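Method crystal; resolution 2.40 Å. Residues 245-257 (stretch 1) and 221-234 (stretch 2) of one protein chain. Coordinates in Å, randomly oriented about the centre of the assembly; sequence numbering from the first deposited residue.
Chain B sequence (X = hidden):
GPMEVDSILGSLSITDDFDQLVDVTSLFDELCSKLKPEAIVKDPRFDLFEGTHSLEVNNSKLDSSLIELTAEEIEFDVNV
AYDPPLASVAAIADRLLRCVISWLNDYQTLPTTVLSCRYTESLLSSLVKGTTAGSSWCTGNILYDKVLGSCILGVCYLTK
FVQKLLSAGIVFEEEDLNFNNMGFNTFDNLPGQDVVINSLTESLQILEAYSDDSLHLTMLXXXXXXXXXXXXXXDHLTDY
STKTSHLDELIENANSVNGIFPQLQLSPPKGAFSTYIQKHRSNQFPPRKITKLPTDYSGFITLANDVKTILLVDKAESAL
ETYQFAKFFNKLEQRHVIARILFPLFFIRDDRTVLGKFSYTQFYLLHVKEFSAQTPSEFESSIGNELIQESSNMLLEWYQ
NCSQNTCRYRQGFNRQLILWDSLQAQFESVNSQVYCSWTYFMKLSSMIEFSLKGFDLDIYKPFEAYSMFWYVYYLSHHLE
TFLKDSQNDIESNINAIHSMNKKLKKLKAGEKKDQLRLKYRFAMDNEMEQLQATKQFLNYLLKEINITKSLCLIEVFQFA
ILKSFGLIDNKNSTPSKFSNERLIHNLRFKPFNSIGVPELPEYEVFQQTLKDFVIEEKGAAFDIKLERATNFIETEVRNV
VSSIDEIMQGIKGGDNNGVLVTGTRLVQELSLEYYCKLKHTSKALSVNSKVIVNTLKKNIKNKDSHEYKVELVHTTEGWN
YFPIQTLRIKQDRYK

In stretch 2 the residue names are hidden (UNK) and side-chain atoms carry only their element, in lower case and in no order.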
# COMPACT_ATOMS: atom_id res chain seq x y z
N SER B 245 -29.28 -4.77 9.35
CA SER B 245 -29.71 -4.98 10.73
C SER B 245 -28.53 -5.31 11.64
O SER B 245 -28.30 -4.63 12.65
CB SER B 245 -30.77 -6.08 10.80
OG SER B 245 -31.93 -5.70 10.07
N HIS B 246 -27.77 -6.35 11.29
CA HIS B 246 -26.59 -6.71 12.08
C HIS B 246 -25.54 -5.60 12.07
O HIS B 246 -24.85 -5.39 13.07
CB HIS B 246 -25.99 -8.02 11.57
CG HIS B 246 -26.82 -9.22 11.89
ND1 HIS B 246 -27.64 -9.84 10.96
CD2 HIS B 246 -26.97 -9.92 13.04
CE1 HIS B 246 -28.24 -10.87 11.53
NE2 HIS B 246 -27.85 -10.94 12.79
N LEU B 247 -25.42 -4.88 10.95
CA LEU B 247 -24.48 -3.77 10.91
C LEU B 247 -24.92 -2.64 11.84
O LEU B 247 -24.09 -1.99 12.48
CB LEU B 247 -24.32 -3.26 9.48
CG LEU B 247 -23.61 -4.23 8.54
CD1 LEU B 247 -23.75 -3.79 7.10
CD2 LEU B 247 -22.15 -4.36 8.94
N ASP B 248 -26.23 -2.39 11.91
CA ASP B 248 -26.73 -1.37 12.84
C ASP B 248 -26.57 -1.83 14.28
O ASP B 248 -26.21 -1.02 15.15
CB ASP B 248 -28.20 -1.05 12.54
CG ASP B 248 -28.38 -0.28 11.23
OD1 ASP B 248 -27.47 0.47 10.83
OD2 ASP B 248 -29.46 -0.41 10.62
N GLU B 249 -26.82 -3.11 14.56
CA GLU B 249 -26.60 -3.63 15.91
C GLU B 249 -25.14 -3.52 16.31
O GLU B 249 -24.82 -3.24 17.48
CB GLU B 249 -27.07 -5.08 16.01
CG GLU B 249 -28.54 -5.29 15.73
CD GLU B 249 -28.93 -6.75 15.72
OE1 GLU B 249 -28.26 -7.54 16.42
OE2 GLU B 249 -29.89 -7.11 15.01
N LEU B 250 -24.23 -3.75 15.37
CA LEU B 250 -22.81 -3.63 15.66
C LEU B 250 -22.45 -2.21 16.07
O LEU B 250 -21.62 -2.00 16.97
CB LEU B 250 -21.98 -4.06 14.45
CG LEU B 250 -20.47 -3.91 14.54
CD1 LEU B 250 -19.92 -4.68 15.73
CD2 LEU B 250 -19.80 -4.35 13.25
N ILE B 251 -23.08 -1.22 15.44
CA ILE B 251 -22.82 0.18 15.79
C ILE B 251 -23.39 0.50 17.17
O ILE B 251 -22.72 1.13 18.00
CB ILE B 251 -23.40 1.11 14.71
CG1 ILE B 251 -22.64 0.94 13.39
CG2 ILE B 251 -23.37 2.56 15.17
CD1 ILE B 251 -23.31 1.61 12.20
N GLU B 252 -24.63 0.07 17.43
CA GLU B 252 -25.26 0.36 18.72
C GLU B 252 -24.46 -0.25 19.87
O GLU B 252 -24.20 0.42 20.88
CB GLU B 252 -26.69 -0.17 18.73
CG GLU B 252 -27.59 0.43 17.66
CD GLU B 252 -28.87 -0.36 17.48
OE1 GLU B 252 -29.02 -1.41 18.13
OE2 GLU B 252 -29.72 0.07 16.67
N ASN B 253 -24.07 -1.52 19.73
CA ASN B 253 -23.36 -2.19 20.81
C ASN B 253 -21.96 -1.61 21.00
O ASN B 253 -21.48 -1.51 22.14
CB ASN B 253 -23.29 -3.69 20.54
CG ASN B 253 -24.64 -4.36 20.67
OD1 ASN B 253 -25.66 -3.82 20.23
ND2 ASN B 253 -24.67 -5.52 21.30
N ALA B 254 -21.30 -1.22 19.91
CA ALA B 254 -20.00 -0.58 20.05
C ALA B 254 -20.11 0.76 20.76
O ALA B 254 -19.24 1.13 21.55
CB ALA B 254 -19.35 -0.42 18.67
N ASN B 255 -21.19 1.50 20.49
CA ASN B 255 -21.40 2.78 21.17
C ASN B 255 -21.68 2.58 22.66
O ASN B 255 -21.20 3.35 23.50
CB ASN B 255 -22.54 3.55 20.52
CG ASN B 255 -22.07 4.41 19.36
OD1 ASN B 255 -21.00 5.01 19.41
ND2 ASN B 255 -22.88 4.48 18.31
N SER B 256 -22.46 1.55 23.01
CA SER B 256 -22.77 1.30 24.41
C SER B 256 -21.52 0.92 25.19
O SER B 256 -21.34 1.34 26.34
CB SER B 256 -23.84 0.22 24.53
OG SER B 256 -25.02 0.59 23.83
N VAL B 257 -20.64 0.13 24.58
CA VAL B 257 -19.41 -0.29 25.26
C VAL B 257 -18.50 0.91 25.49
O VAL B 257 -17.85 1.02 26.54
CB VAL B 257 -18.71 -1.39 24.45
CG1 VAL B 257 -17.35 -1.72 25.05
CG2 VAL B 257 -19.57 -2.64 24.41
N UNK B 221 -22.34 -9.10 27.71
CA UNK B 221 -23.50 -9.22 26.83
C UNK B 221 -23.28 -8.45 25.53
O UNK B 221 -23.59 -8.96 24.44
c UNK B 221 -25.15 -9.50 28.78
n UNK B 221 -28.79 -8.29 28.95
c UNK B 221 -27.58 -8.99 28.43
c UNK B 221 -24.76 -8.71 27.54
c UNK B 221 -26.42 -8.94 29.41
N UNK B 222 -22.74 -7.23 25.61
CA UNK B 222 -22.51 -6.46 24.39
C UNK B 222 -21.39 -7.07 23.56
O UNK B 222 -21.47 -7.08 22.32
n UNK B 222 -23.58 -3.66 26.34
c UNK B 222 -22.17 -5.01 24.74
n UNK B 222 -25.24 -3.01 25.14
c UNK B 222 -23.37 -4.17 25.08
c UNK B 222 -24.42 -3.76 24.33
c UNK B 222 -24.71 -2.96 26.35
N UNK B 223 -20.34 -7.57 24.21
CA UNK B 223 -19.26 -8.24 23.49
C UNK B 223 -19.80 -9.43 22.71
O UNK B 223 -19.47 -9.63 21.53
c UNK B 223 -18.14 -8.66 24.46
c UNK B 223 -17.35 -7.44 24.92
c UNK B 223 -16.27 -7.76 25.94
c UNK B 223 -17.23 -9.68 23.83
N UNK B 224 -20.64 -10.24 23.35
CA UNK B 224 -21.19 -11.42 22.70
C UNK B 224 -22.01 -11.05 21.47
O UNK B 224 -21.90 -11.71 20.43
c UNK B 224 -20.47 -14.12 23.97
c UNK B 224 -22.04 -12.22 23.70
c UNK B 224 -22.81 -14.38 24.68
c UNK B 224 -21.89 -13.74 23.67
N UNK B 225 -22.83 -10.01 21.57
CA UNK B 225 -23.65 -9.61 20.43
C UNK B 225 -22.79 -9.01 19.32
O UNK B 225 -23.11 -9.17 18.14
n UNK B 225 -29.02 -7.70 23.24
c UNK B 225 -24.73 -8.61 20.87
c UNK B 225 -26.83 -8.12 22.13
c UNK B 225 -25.77 -9.17 21.82
c UNK B 225 -27.96 -8.70 22.97
N UNK B 226 -21.72 -8.31 19.69
CA UNK B 226 -20.79 -7.78 18.69
C UNK B 226 -20.18 -8.92 17.89
O UNK B 226 -20.11 -8.87 16.66
c UNK B 226 -20.26 -5.55 19.77
c UNK B 226 -18.51 -6.73 18.44
c UNK B 226 -19.70 -6.92 19.36
c UNK B 226 -19.23 -4.64 20.41
N UNK B 227 -19.74 -9.98 18.58
CA UNK B 227 -19.15 -11.12 17.90
C UNK B 227 -20.15 -11.76 16.94
O UNK B 227 -19.79 -12.16 15.83
c UNK B 227 -17.51 -11.49 19.78
c UNK B 227 -16.89 -12.42 20.80
c UNK B 227 -18.61 -12.14 18.94
c UNK B 227 -18.09 -13.39 18.25
N UNK B 228 -21.42 -11.85 17.35
CA UNK B 228 -22.46 -12.37 16.47
C UNK B 228 -22.56 -11.54 15.20
O UNK B 228 -22.70 -12.08 14.10
c UNK B 228 -24.96 -12.65 16.24
c UNK B 228 -23.78 -13.52 18.29
c UNK B 228 -23.81 -12.43 17.22
c UNK B 228 -25.07 -13.68 19.05
N UNK B 229 -22.47 -10.21 15.33
CA UNK B 229 -22.54 -9.35 14.16
C UNK B 229 -21.34 -9.57 13.24
O UNK B 229 -21.49 -9.55 12.01
c UNK B 229 -22.62 -7.88 14.59
s UNK B 229 -24.10 -7.47 15.54
N UNK B 230 -20.15 -9.77 13.81
CA UNK B 230 -18.97 -9.99 12.98
C UNK B 230 -19.07 -11.31 12.23
O UNK B 230 -18.60 -11.43 11.09
c UNK B 230 -16.97 -7.58 13.52
c UNK B 230 -16.28 -8.83 15.58
c UNK B 230 -17.37 -8.64 14.54
c UNK B 230 -17.70 -9.96 13.83
N UNK B 231 -19.68 -12.33 12.85
CA UNK B 231 -19.89 -13.61 12.18
C UNK B 231 -20.86 -13.46 11.02
O UNK B 231 -20.77 -14.19 10.02
c UNK B 231 -20.68 -15.97 12.51
c UNK B 231 -20.36 -14.66 13.20
c UNK B 231 -19.30 -14.86 14.27
N UNK B 232 -21.79 -12.51 11.11
CA UNK B 232 -22.78 -12.29 10.07
C UNK B 232 -22.25 -11.51 8.88
O UNK B 232 -23.01 -11.25 7.94
n UNK B 232 -25.90 -13.21 10.46
c UNK B 232 -25.02 -12.49 11.23
c UNK B 232 -25.30 -12.80 12.52
c UNK B 232 -26.69 -13.93 11.25
c UNK B 232 -24.00 -11.57 10.64
n UNK B 232 -26.34 -13.70 12.50
N UNK B 233 -20.97 -11.11 8.89
CA UNK B 233 -20.46 -10.30 7.78
C UNK B 233 -20.35 -11.11 6.50
O UNK B 233 -20.36 -10.53 5.41
c UNK B 233 -17.70 -8.04 9.40
c UNK B 233 -19.12 -8.50 9.08
c UNK B 233 -19.10 -9.70 8.14
c UNK B 233 -19.92 -7.37 8.47
N UNK B 234 -20.26 -12.43 6.60
CA UNK B 234 -20.17 -13.25 5.40
C UNK B 234 -21.48 -13.29 4.62
O UNK B 234 -21.48 -13.74 3.47
c UNK B 234 -20.42 -16.98 6.48
c UNK B 234 -19.73 -14.67 5.75
c UNK B 234 -20.80 -15.51 6.40
o UNK B 234 -19.21 -17.28 6.46
o UNK B 234 -21.33 -17.83 6.55

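Position 221 carries four carbons in a row ending in nitrogen; its side chain makes no contact with stretch 1, and its end leads away: Lys221.

Position 222 has one carbon, then a five-membered ring of three carbons and two nitrogens, directed toward the partner helix. Ser256 CB lies over one ring face, and Val257 CG2 sits 3.5 Å from the CB of 222. This is His222; its ND1 is hydrogen-bonded elsewhere in the structure.

Positions 223 and 224 both hold four carbons and point away. The first forks at once, with one arm two carbons long, and is Ile223; the second forks one carbon later and is Leu224.

Position 225 is again an unbranched four-carbon chain ending in nitrogen. It starts toward stretch 1, packing near Asn253, but its end leads away, so Lys225 lends its base to the contact.

Position 226 has four carbons forked at the first, one arm two long, and reaches Leu250, Asn253 and Val257. It is Ile226: CG2 meets Leu250 CD1 at 3.7 Å, and CG1 meets Asn253 CB at 3.6 Å.

Positions 227 and 228 repeat that fork, 227 pointing away and 228 sideways, neither in contact: Ile227 and Ile228.

Position 229 has one carbon and one sulfur, aimed at the partner backbone where the helices come close. It is Cys229, its SG 3.3 Å from His246 O and 3.8 Å from Glu249 CB.

Position 230 has four carbons forked at the second. Its CA-to-CB bond points away, yet its end comes nearer and meets Leu250: Leu230, with CD2 4.3 Å from Leu250 CD2.

Position 231, one carbon carrying two, is out of reach: Val231.

Position 232 bears one carbon and a five-membered ring with two nitrogens, lying flat on His246. It is His232; the rings stack face to face, centroids 3.5 Å apart and planes at 17°. The two NE2 atoms, His232 and His246, are 3.2 Å apart, but the angle is too poor for a hydrogen bond.

Position 233, four carbons forked at the second, touches Leu247: Leu233, CD2 to CD2 at 3.8 Å.

Position 234 has three carbons, the third carrying two oxygens, and is out of reach: Glu234.

The rule is spacing by helical turns. Positions 222, 226 and 229 face Asn253, Leu250 and His246 in a near-antiparallel pair at 150°, with axes approaching to 8.9 Å. Small Cys229 fits where CA atoms of 229 and His246 are 5.3 Å apart; Ile226 and Leu250 fill the middle, and imidazoles pack towards both ends. No clear hydrogen bond crosses, so shape and stacking dominate.

Stretch 2, residues 221-234: KHILKIIICLVHLE
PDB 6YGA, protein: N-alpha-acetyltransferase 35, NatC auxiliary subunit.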